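Local atomic coordinates of Lmo0651 protein (Listeria monocytogenes serovar 1/2a, PDB entry 6EP3), a protein that controls expression of the Agr system and mediates virulence, probably as a GntR-family transcription factor that binds DNA in a sequence-specific manner. Residues B[126-130]-B[166-171]; B[134-138]-B[153-157]; B[15-19]-B[36-40]. All coordinates share one frame. Numbering follows the deposited sequence.

Interaction 1: residues B[126-130]-B[166-171]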
loop_
_atom_site.group_PDB
_atom_site.type_symbol
_atom_site.label_atom_id
_atom_site.label_comp_id
_atom_site.label_asym_id
_atom_site.label_seq_id
_atom_site.Cartn_x
_atom_site.Cartn_y
_atom_site.Cartn_z
ATOM N N LEU B 126 11.372 -24.520 -0.695
ATOM C CA LEU B 126 10.284 -23.872 0.032
ATOM C C LEU B 126 10.228 -22.374 -0.235
ATOM O O LEU B 126 9.146 -21.820 -0.461
ATOM C CB LEU B 126 10.430 -24.121 1.531
ATOM C CG LEU B 126 9.439 -25.068 2.191
ATOM C CD1 LEU B 126 9.673 -25.051 3.685
ATOM C CD2 LEU B 126 8.020 -24.650 1.863
ATOM N N GLU B 127 11.378 -21.699 -0.198
ATOM C CA GLU B 127 11.393 -20.258 -0.431
ATOM C C GLU B 127 10.911 -19.929 -1.834
ATOM O O GLU B 127 10.102 -19.010 -2.029
ATOM C CB GLU B 127 12.799 -19.701 -0.198
ATOM C CG GLU B 127 13.253 -19.683 1.263
ATOM C CD GLU B 127 13.404 -21.070 1.863
ATOM O OE1 GLU B 127 13.658 -22.030 1.101
ATOM O OE2 GLU B 127 13.264 -21.201 3.099
ATOM N N ASN B 128 11.391 -20.676 -2.827
ATOM C CA ASN B 128 10.967 -20.417 -4.192
ATOM C C ASN B 128 9.506 -20.788 -4.402
ATOM O O ASN B 128 8.814 -20.127 -5.178
ATOM C CB ASN B 128 11.868 -21.164 -5.169
ATOM C CG ASN B 128 13.185 -20.454 -5.388
ATOM O OD1 ASN B 128 13.224 -19.230 -5.514
ATOM N ND2 ASN B 128 14.271 -21.216 -5.446
ATOM N N TYR B 129 9.004 -21.805 -3.695
ATOM C CA TYR B 129 7.585 -22.130 -3.792
ATOM C C TYR B 129 6.719 -21.022 -3.206
ATOM O O TYR B 129 5.674 -20.682 -3.773
ATOM C CB TYR B 129 7.291 -23.461 -3.099
ATOM C CG TYR B 129 5.823 -23.812 -3.123
ATOM C CD1 TYR B 129 5.244 -24.397 -4.241
ATOM C CD2 TYR B 129 5.011 -23.540 -2.030
ATOM C CE1 TYR B 129 3.896 -24.707 -4.264
ATOM C CE2 TYR B 129 3.665 -23.840 -2.046
ATOM C CZ TYR B 129 3.112 -24.421 -3.162
ATOM O OH TYR B 129 1.769 -24.721 -3.167
ATOM N N PHE B 130 7.118 -20.474 -2.057
ATOM C CA PHE B 130 6.412 -19.331 -1.482
ATOM C C PHE B 130 6.400 -18.158 -2.457
ATOM O O PHE B 130 5.350 -17.550 -2.713
ATOM C CB PHE B 130 7.075 -18.933 -0.161
ATOM C CG PHE B 130 6.146 -18.278 0.832
ATOM C CD1 PHE B 130 4.833 -18.700 0.972
ATOM C CD2 PHE B 130 6.602 -17.252 1.646
ATOM C CE1 PHE B 130 3.989 -18.098 1.897
ATOM C CE2 PHE B 130 5.764 -16.646 2.571
ATOM C CZ PHE B 130 4.456 -17.070 2.697
ATOM N N GLY B 166 4.347 -17.939 8.080
ATOM C CA GLY B 166 3.351 -18.498 7.180
ATOM C C GLY B 166 3.910 -19.450 6.144
ATOM O O GLY B 166 3.162 -20.273 5.608
ATOM N N ILE B 167 5.209 -19.365 5.856
ATOM C CA ILE B 167 5.811 -20.282 4.895
ATOM C C ILE B 167 5.874 -21.695 5.463
ATOM O O ILE B 167 5.834 -22.674 4.709
ATOM C CB ILE B 167 7.208 -19.776 4.482
ATOM C CG1 ILE B 167 7.760 -20.594 3.312
ATOM C CG2 ILE B 167 8.170 -19.805 5.667
ATOM C CD1 ILE B 167 9.081 -20.082 2.781
ATOM N N ASN B 168 5.949 -21.831 6.792
ATOM C CA ASN B 168 6.005 -23.154 7.411
ATOM C C ASN B 168 4.792 -24.000 7.052
ATOM O O ASN B 168 4.881 -25.233 7.023
ATOM C CB ASN B 168 6.133 -23.012 8.928
ATOM C CG ASN B 168 7.452 -22.392 9.344
ATOM O OD1 ASN B 168 8.316 -22.126 8.508
ATOM N ND2 ASN B 168 7.608 -22.143 10.640
ATOM N N MET B 169 3.654 -23.357 6.787
ATOM C CA MET B 169 2.463 -24.065 6.333
ATOM C C MET B 169 2.754 -24.926 5.110
ATOM O O MET B 169 2.240 -26.045 4.985
ATOM C CB MET B 169 1.370 -23.039 6.035
ATOM C CG MET B 169 0.099 -23.565 5.424
ATOM S SD MET B 169 -0.947 -22.169 4.946
ATOM C CE MET B 169 0.271 -20.996 4.375
ATOM N N PHE B 170 3.596 -24.434 4.209
ATOM C CA PHE B 170 3.922 -25.162 2.993
ATOM C C PHE B 170 5.041 -26.181 3.192
ATOM O O PHE B 170 5.517 -26.759 2.209
ATOM C CB PHE B 170 4.276 -24.171 1.882
ATOM C CG PHE B 170 3.146 -23.251 1.524
ATOM C CD1 PHE B 170 1.964 -23.759 1.008
ATOM C CD2 PHE B 170 3.253 -21.885 1.720
ATOM C CE1 PHE B 170 0.914 -22.923 0.680
ATOM C CE2 PHE B 170 2.206 -21.040 1.396
ATOM C CZ PHE B 170 1.035 -21.559 0.875
ATOM N N LYS B 171 5.467 -26.428 4.432
ATOM C CA LYS B 171 6.306 -27.591 4.686
ATOM C C LYS B 171 5.540 -28.887 4.462
ATOM O O LYS B 171 6.157 -29.933 4.241
ATOM C CB LYS B 171 6.865 -27.550 6.111
ATOM C CG LYS B 171 7.863 -26.431 6.351
ATOM C CD LYS B 171 8.415 -26.454 7.766
ATOM C CE LYS B 171 9.474 -25.379 7.953
ATOM N NZ LYS B 171 9.939 -25.287 9.366
#
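Residues 126-130 form the first turn of helix 126-142, and residues 166-171 lie in the loop joining helices 147-163 and 173-192; 166-169 have helical backbone angles without the regular hydrogen bonds. No hydrogen bond crosses between the segments; the contact is made by apolar and aromatic side chains. Gly166 comes first, its C atom 4.2 Å from Phe130 CZ, so the ring tip meets bare backbone. Ile167 then reaches across to the helix. Its CB sits 3.9 Å from the centroid of the Phe130 ring and almost on the ring normal, a CH-pi contact, while its CD1 lies 3.7 Å from both Phe130 CB and Leu126 O. Phe170 is the next residue to engage. Tyr129 points its edge at the face of Phe170 in a T-shaped pair, centroids 5.2 Å apart and planes at 69°. Phe130 meets the same ring rim to rim, with Phe130 CE1 3.5 Å from Phe170 CE2, so the three rings make an aromatic cluster. Leu126 packs beside the Phe170 ring, with Leu126 CD2 3.8 Å from Phe170 CB. Lys171, exposed to solvent, closes the segment, the aliphatic part of its side chain lying along Leu126 (Leu126 CD1 to Lys171 CG 3.5 Å). The contact thus joins a helix start to an interhelical connection in the all-helical FCD domain. Around it, Tyr129 packs on helix 107-123 and hydrogen-bonds through OH to Asn180 of helix 173-192; Phe170 touches Thr179 of that same helix, and Met169 packs on Ile175 and on helix 195-219.

Interaction 2: residues B[134-138]-B[153-157]. With EDO (1,2-ethanediol), chain L.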
loop_
_atom_site.group_PDB
_atom_site.type_symbol
_atom_site.label_atom_id
_atom_site.label_comp_id
_atom_site.label_asym_id
_atom_site.label_seq_id
_atom_site.Cartn_x
_atom_site.Cartn_y
_atom_site.Cartn_z
ATOM N N HIS B 134 3.180 -16.469 -4.416
ATOM C CA HIS B 134 2.942 -15.028 -4.385
ATOM C C HIS B 134 2.860 -14.446 -5.793
ATOM O O HIS B 134 2.037 -13.568 -6.059
ATOM C CB HIS B 134 4.042 -14.340 -3.581
ATOM C CG HIS B 134 4.015 -14.672 -2.123
ATOM N ND1 HIS B 134 5.041 -14.338 -1.265
ATOM C CD2 HIS B 134 3.083 -15.304 -1.371
ATOM C CE1 HIS B 134 4.743 -14.755 -0.047
ATOM N NE2 HIS B 134 3.560 -15.342 -0.083
ATOM N N ARG B 135 3.702 -14.930 -6.711
ATOM C CA ARG B 135 3.683 -14.408 -8.078
ATOM C C ARG B 135 2.422 -14.833 -8.828
ATOM O O ARG B 135 1.902 -14.070 -9.648
ATOM C CB ARG B 135 4.930 -14.857 -8.841
ATOM C CG ARG B 135 6.246 -14.350 -8.260
ATOM C CD ARG B 135 7.002 -13.482 -9.251
ATOM N NE ARG B 135 7.719 -14.274 -10.246
ATOM C CZ ARG B 135 7.929 -13.883 -11.500
ATOM N NH1 ARG B 135 7.476 -12.709 -11.918
ATOM N NH2 ARG B 135 8.591 -14.668 -12.339
ATOM N N PHE B 136 1.911 -16.032 -8.550
ATOM C CA PHE B 136 0.611 -16.433 -9.087
ATOM C C PHE B 136 -0.492 -15.491 -8.599
ATOM O O PHE B 136 -1.338 -15.024 -9.383
ATOM C CB PHE B 136 0.319 -17.880 -8.683
ATOM C CG PHE B 136 -1.021 -18.382 -9.134
ATOM C CD1 PHE B 136 -1.177 -18.941 -10.391
ATOM C CD2 PHE B 136 -2.124 -18.299 -8.301
ATOM C CE1 PHE B 136 -2.410 -19.406 -10.809
ATOM C CE2 PHE B 136 -3.366 -18.757 -8.717
ATOM C CZ PHE B 136 -3.508 -19.310 -9.971
ATOM N N ILE B 137 -0.497 -15.200 -7.298
ATOM C CA ILE B 137 -1.481 -14.253 -6.770
ATOM C C ILE B 137 -1.306 -12.876 -7.410
ATOM O O ILE B 137 -2.287 -12.197 -7.747
ATOM C CB ILE B 137 -1.389 -14.192 -5.235
ATOM C CG1 ILE B 137 -1.806 -15.537 -4.633
ATOM C CG2 ILE B 137 -2.250 -13.064 -4.692
ATOM C CD1 ILE B 137 -1.600 -15.632 -3.132
ATOM N N LEU B 138 -0.056 -12.459 -7.619
ATOM C CA LEU B 138 0.209 -11.150 -8.213
ATOM C C LEU B 138 -0.278 -11.086 -9.651
ATOM O O LEU B 138 -0.738 -10.040 -10.108
ATOM C CB LEU B 138 1.704 -10.834 -8.163
ATOM C CG LEU B 138 2.328 -10.448 -6.822
ATOM C CD1 LEU B 138 3.831 -10.267 -6.975
ATOM C CD2 LEU B 138 1.686 -9.194 -6.264
ATOM N N VAL B 153 0.456 -5.130 -2.976
ATOM C CA VAL B 153 0.484 -6.539 -2.604
ATOM C C VAL B 153 1.910 -7.072 -2.582
ATOM O O VAL B 153 2.226 -7.974 -1.800
ATOM C CB VAL B 153 -0.425 -7.348 -3.541
ATOM C CG1 VAL B 153 -0.440 -8.810 -3.136
ATOM C CG2 VAL B 153 -1.829 -6.772 -3.488
ATOM N N LYS B 154 2.806 -6.507 -3.395
ATOM C CA LYS B 154 4.214 -6.887 -3.302
ATOM C C LYS B 154 4.792 -6.505 -1.946
ATOM O O LYS B 154 5.546 -7.277 -1.340
ATOM C CB LYS B 154 5.018 -6.232 -4.424
ATOM C CG LYS B 154 4.954 -6.956 -5.763
ATOM C CD LYS B 154 5.818 -6.251 -6.801
ATOM C CE LYS B 154 5.878 -7.032 -8.107
ATOM N NZ LYS B 154 6.673 -6.325 -9.154
ATOM N N GLN B 155 4.446 -5.312 -1.457
ATOM C CA GLN B 155 4.905 -4.896 -0.134
ATOM C C GLN B 155 4.351 -5.820 0.948
ATOM O O GLN B 155 5.059 -6.192 1.896
ATOM C CB GLN B 155 4.479 -3.451 0.133
ATOM C CG GLN B 155 5.534 -2.429 -0.236
ATOM C CD GLN B 155 6.788 -2.542 0.601
ATOM O OE1 GLN B 155 7.895 -2.342 0.104
ATOM N NE2 GLN B 155 6.624 -2.866 1.879
ATOM N N ILE B 156 3.079 -6.200 0.813
ATOM C CA ILE B 156 2.477 -7.149 1.751
ATOM C C ILE B 156 3.225 -8.478 1.731
ATOM O O ILE B 156 3.490 -9.077 2.783
ATOM C CB ILE B 156 0.989 -7.354 1.426
ATOM C CG1 ILE B 156 0.175 -6.118 1.801
ATOM C CG2 ILE B 156 0.463 -8.596 2.132
ATOM C CD1 ILE B 156 -1.291 -6.278 1.493
ATOM N N PHE B 157 3.545 -8.977 0.534
ATOM C CA PHE B 157 4.258 -10.244 0.416
ATOM C C PHE B 157 5.638 -10.146 1.047
ATOM O O PHE B 157 6.102 -11.087 1.702
ATOM C CB PHE B 157 4.384 -10.644 -1.057
ATOM C CG PHE B 157 3.129 -11.220 -1.646
ATOM C CD1 PHE B 157 2.269 -11.978 -0.875
ATOM C CD2 PHE B 157 2.822 -11.021 -2.983
ATOM C CE1 PHE B 157 1.114 -12.520 -1.414
ATOM C CE2 PHE B 157 1.671 -11.562 -3.532
ATOM C CZ PHE B 157 0.817 -12.313 -2.746
HETATM C C1 EDO L . -1.022 -16.314 0.568
HETATM O O1 EDO L . -1.111 -17.686 0.966
HETATM C C2 EDO L . -0.197 -15.555 1.600
HETATM O O2 EDO L . 1.099 -16.158 1.695
#
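Two consecutive helices of the FCD bundle, 126-142 and 147-163, run nearly antiparallel here: the short axes of 134-138 and 153-157 come within 10.8 Å at an angle of 163°. His134 therefore lies opposite Phe157 (CA to CA 6.9 Å) and Leu138 opposite Val153 (7.3 Å between CA atoms), one helical turn further on. Phe157 has the largest share of the contact, 119 Å² of its surface covered by the other segment. Its ring forms an offset stack with the imidazole of His134, centroids 4.0 Å apart and planes only 5° from parallel, and His134 CB adds a CH-pi contact 3.6 Å from the centroid of the Phe157 ring. Ile137 CG2 meets Phe157 CZ at 3.7 Å, and Leu138 CG meets Phe157 CE2 at 3.5 Å, both at the ring edge. Leu138 also packs against Val153 (CD2 to CG1 3.8 Å) and the aliphatic chain of Lys154. His134 NE2 and O2 of a 1,2-ethanediol are hydrogen-bonded at 3.1 Å; the diol is also hydrogen-bonded to His133 and Tyr80. The stack leaves the edge of the imidazole available to a polar partner. The diol probably comes from the crystallisation liquor, but its site is consistent with a small polar pocket beside a largely apolar interface.

Interaction 3: residues B[15-19]-B[36-40]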
loop_
_atom_site.group_PDB
_atom_site.type_symbol
_atom_site.label_atom_id
_atom_site.label_comp_id
_atom_site.label_asym_id
_atom_site.label_seq_id
_atom_site.Cartn_x
_atom_site.Cartn_y
_atom_site.Cartn_z
ATOM N N LEU B 15 21.686 -6.418 6.793
ATOM C CA LEU B 15 22.147 -6.476 8.174
ATOM C C LEU B 15 21.115 -5.849 9.099
ATOM O O LEU B 15 20.607 -6.498 10.023
ATOM C CB LEU B 15 23.500 -5.775 8.298
ATOM C CG LEU B 15 24.710 -6.642 7.938
ATOM C CD1 LEU B 15 26.008 -5.879 8.161
ATOM C CD2 LEU B 15 24.701 -7.948 8.722
ATOM N N LEU B 16 20.746 -4.596 8.816
ATOM C CA LEU B 16 19.746 -3.930 9.637
ATOM C C LEU B 16 18.457 -4.735 9.672
ATOM O O LEU B 16 17.873 -4.943 10.744
ATOM C CB LEU B 16 19.491 -2.520 9.106
ATOM C CG LEU B 16 18.800 -1.560 10.071
ATOM C CD1 LEU B 16 19.615 -1.435 11.347
ATOM C CD2 LEU B 16 18.601 -0.199 9.424
ATOM N N LEU B 17 18.043 -5.266 8.517
ATOM C CA LEU B 17 16.796 -6.018 8.468
ATOM C C LEU B 17 16.855 -7.224 9.385
ATOM O O LEU B 17 15.868 -7.553 10.061
ATOM C CB LEU B 17 16.503 -6.457 7.034
ATOM C CG LEU B 17 15.280 -7.365 6.891
ATOM C CD1 LEU B 17 14.032 -6.640 7.367
ATOM C CD2 LEU B 17 15.112 -7.833 5.455
ATOM N N GLU B 18 18.022 -7.866 9.471
ATOM C CA GLU B 18 18.096 -9.047 10.314
ATOM C C GLU B 18 18.035 -8.654 11.782
ATOM O O GLU B 18 17.426 -9.367 12.589
ATOM C CB GLU B 18 19.371 -9.830 9.998
ATOM C CG GLU B 18 19.506 -10.164 8.514
ATOM C CD GLU B 18 18.434 -11.103 7.993
ATOM O OE1 GLU B 18 17.985 -10.906 6.844
ATOM O OE2 GLU B 18 17.978 -11.975 8.755
ATOM N N LYS B 19 18.567 -7.473 12.117
ATOM C CA LYS B 19 18.412 -6.945 13.468
ATOM C C LYS B 19 16.950 -6.705 13.801
ATOM O O LYS B 19 16.563 -6.742 14.974
ATOM C CB LYS B 19 19.210 -5.650 13.620
ATOM C CG LYS B 19 20.680 -5.854 13.934
ATOM C CD LYS B 19 21.246 -4.646 14.658
ATOM C CE LYS B 19 22.532 -4.985 15.385
ATOM N NZ LYS B 19 22.871 -3.952 16.406
ATOM N N LEU B 36 24.828 2.194 15.086
ATOM C CA LEU B 36 24.641 1.172 14.062
ATOM C C LEU B 36 25.730 1.243 12.998
ATOM O O LEU B 36 26.251 0.208 12.568
ATOM C CB LEU B 36 23.259 1.319 13.427
ATOM C CG LEU B 36 22.052 0.869 14.249
ATOM C CD1 LEU B 36 20.769 1.339 13.591
ATOM C CD2 LEU B 36 22.048 -0.641 14.421
ATOM N N ALA B 37 26.085 2.453 12.558
ATOM C CA ALA B 37 27.142 2.592 11.561
ATOM C C ALA B 37 28.480 2.117 12.110
ATOM O O ALA B 37 29.295 1.548 11.375
ATOM C CB ALA B 37 27.233 4.041 11.087
ATOM N N ARG B 38 28.724 2.337 13.406
ATOM C CA ARG B 38 29.955 1.850 14.020
ATOM C C ARG B 38 29.989 0.329 14.054
ATOM O O ARG B 38 31.047 -0.279 13.852
ATOM C CB ARG B 38 30.102 2.414 15.434
ATOM C CG ARG B 38 30.457 3.888 15.497
ATOM C CD ARG B 38 30.366 4.404 16.926
ATOM N NE ARG B 38 29.822 5.758 16.987
ATOM C CZ ARG B 38 29.062 6.213 17.977
ATOM N NH1 ARG B 38 28.751 5.422 18.995
ATOM N NH2 ARG B 38 28.610 7.460 17.950
ATOM N N GLU B 39 28.841 -0.302 14.305
ATOM C CA GLU B 39 28.802 -1.754 14.430
ATOM C C GLU B 39 29.078 -2.438 13.096
ATOM O O GLU B 39 29.766 -3.464 13.049
ATOM C CB GLU B 39 27.447 -2.191 14.986
ATOM C CG GLU B 39 27.279 -3.693 15.108
ATOM C CD GLU B 39 25.978 -4.078 15.781
ATOM O OE1 GLU B 39 25.270 -3.173 16.271
ATOM O OE2 GLU B 39 25.667 -5.287 15.822
ATOM N N PHE B 40 28.546 -1.891 12.003
ATOM C CA PHE B 40 28.742 -2.470 10.681
ATOM C C PHE B 40 30.062 -2.061 10.040
ATOM O O PHE B 40 30.395 -2.579 8.969
ATOM C CB PHE B 40 27.593 -2.073 9.749
ATOM C CG PHE B 40 26.235 -2.486 10.239
ATOM C CD1 PHE B 40 26.070 -3.621 11.016
ATOM C CD2 PHE B 40 25.116 -1.735 9.914
ATOM C CE1 PHE B 40 24.813 -3.998 11.460
ATOM C CE2 PHE B 40 23.856 -2.108 10.355
ATOM C CZ PHE B 40 23.706 -3.242 11.129
#
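Phe40 is the hub of this contact, its ring set between the two helices with Leu15 over one face: Leu15 CB lies 4.0 Å from the centroid of the Phe40 ring in a CH-pi contact, and Leu15 CD1 comes to 3.6 Å from Phe40 CD1. The tip of the ring reaches the backbone of the first helix, where Phe40 CZ is 4.0 Å from Leu16 N. Next to it Leu16 bends its side chain over to Leu36, with 3.7 Å between Leu16 CD1 and Leu36 CD1. The segments 15-19 and 36-40 belong to the first two helices of the winged helix-turn-helix of the GntR family. Their short axes stay 12.1 Å apart and cross at 113°, so large side chains have to bridge the gap. Helix 44-56, the probable recognition helix of this motif, packs against the same apolar layer: Leu16 touches Ile51 and Leu54, and Leu36 touches Leu47. Farther out, the extended side chain of Lys19 spans the interface. Its NZ passes 3.9 Å from Leu36 CD2, and Lys19 also rests on Glu24 and Leu25 in the loop after its helix. At the polar edge, Lys19 NZ donates a hydrogen bond to Glu39 OE1 across a very short 2.5 Å, a salt bridge on the exposed side of the second helix.

Interactions 1 and 2 belong to the FCD domain and share helix 126-142: interaction 1 holds its start, interaction 2 its middle, and their centres lie 14 Å apart. Interaction 3 belongs to the probable DNA-binding domain, a GntR-type winged helix-turn-helix, its centre about 27 Å from each of the others and without touching either. Interaction 2 is the most deeply buried, a helix-to-helix packing built round an offset His-Phe stack, probably with a polar pocket at its margin. Interaction 1 is partly buried and joins a helix to a loop through T-shaped and rim-to-rim rings. Interaction 3, also partly buried, joins steeply crossed helices; of the three, it alone has a salt bridge between its segments.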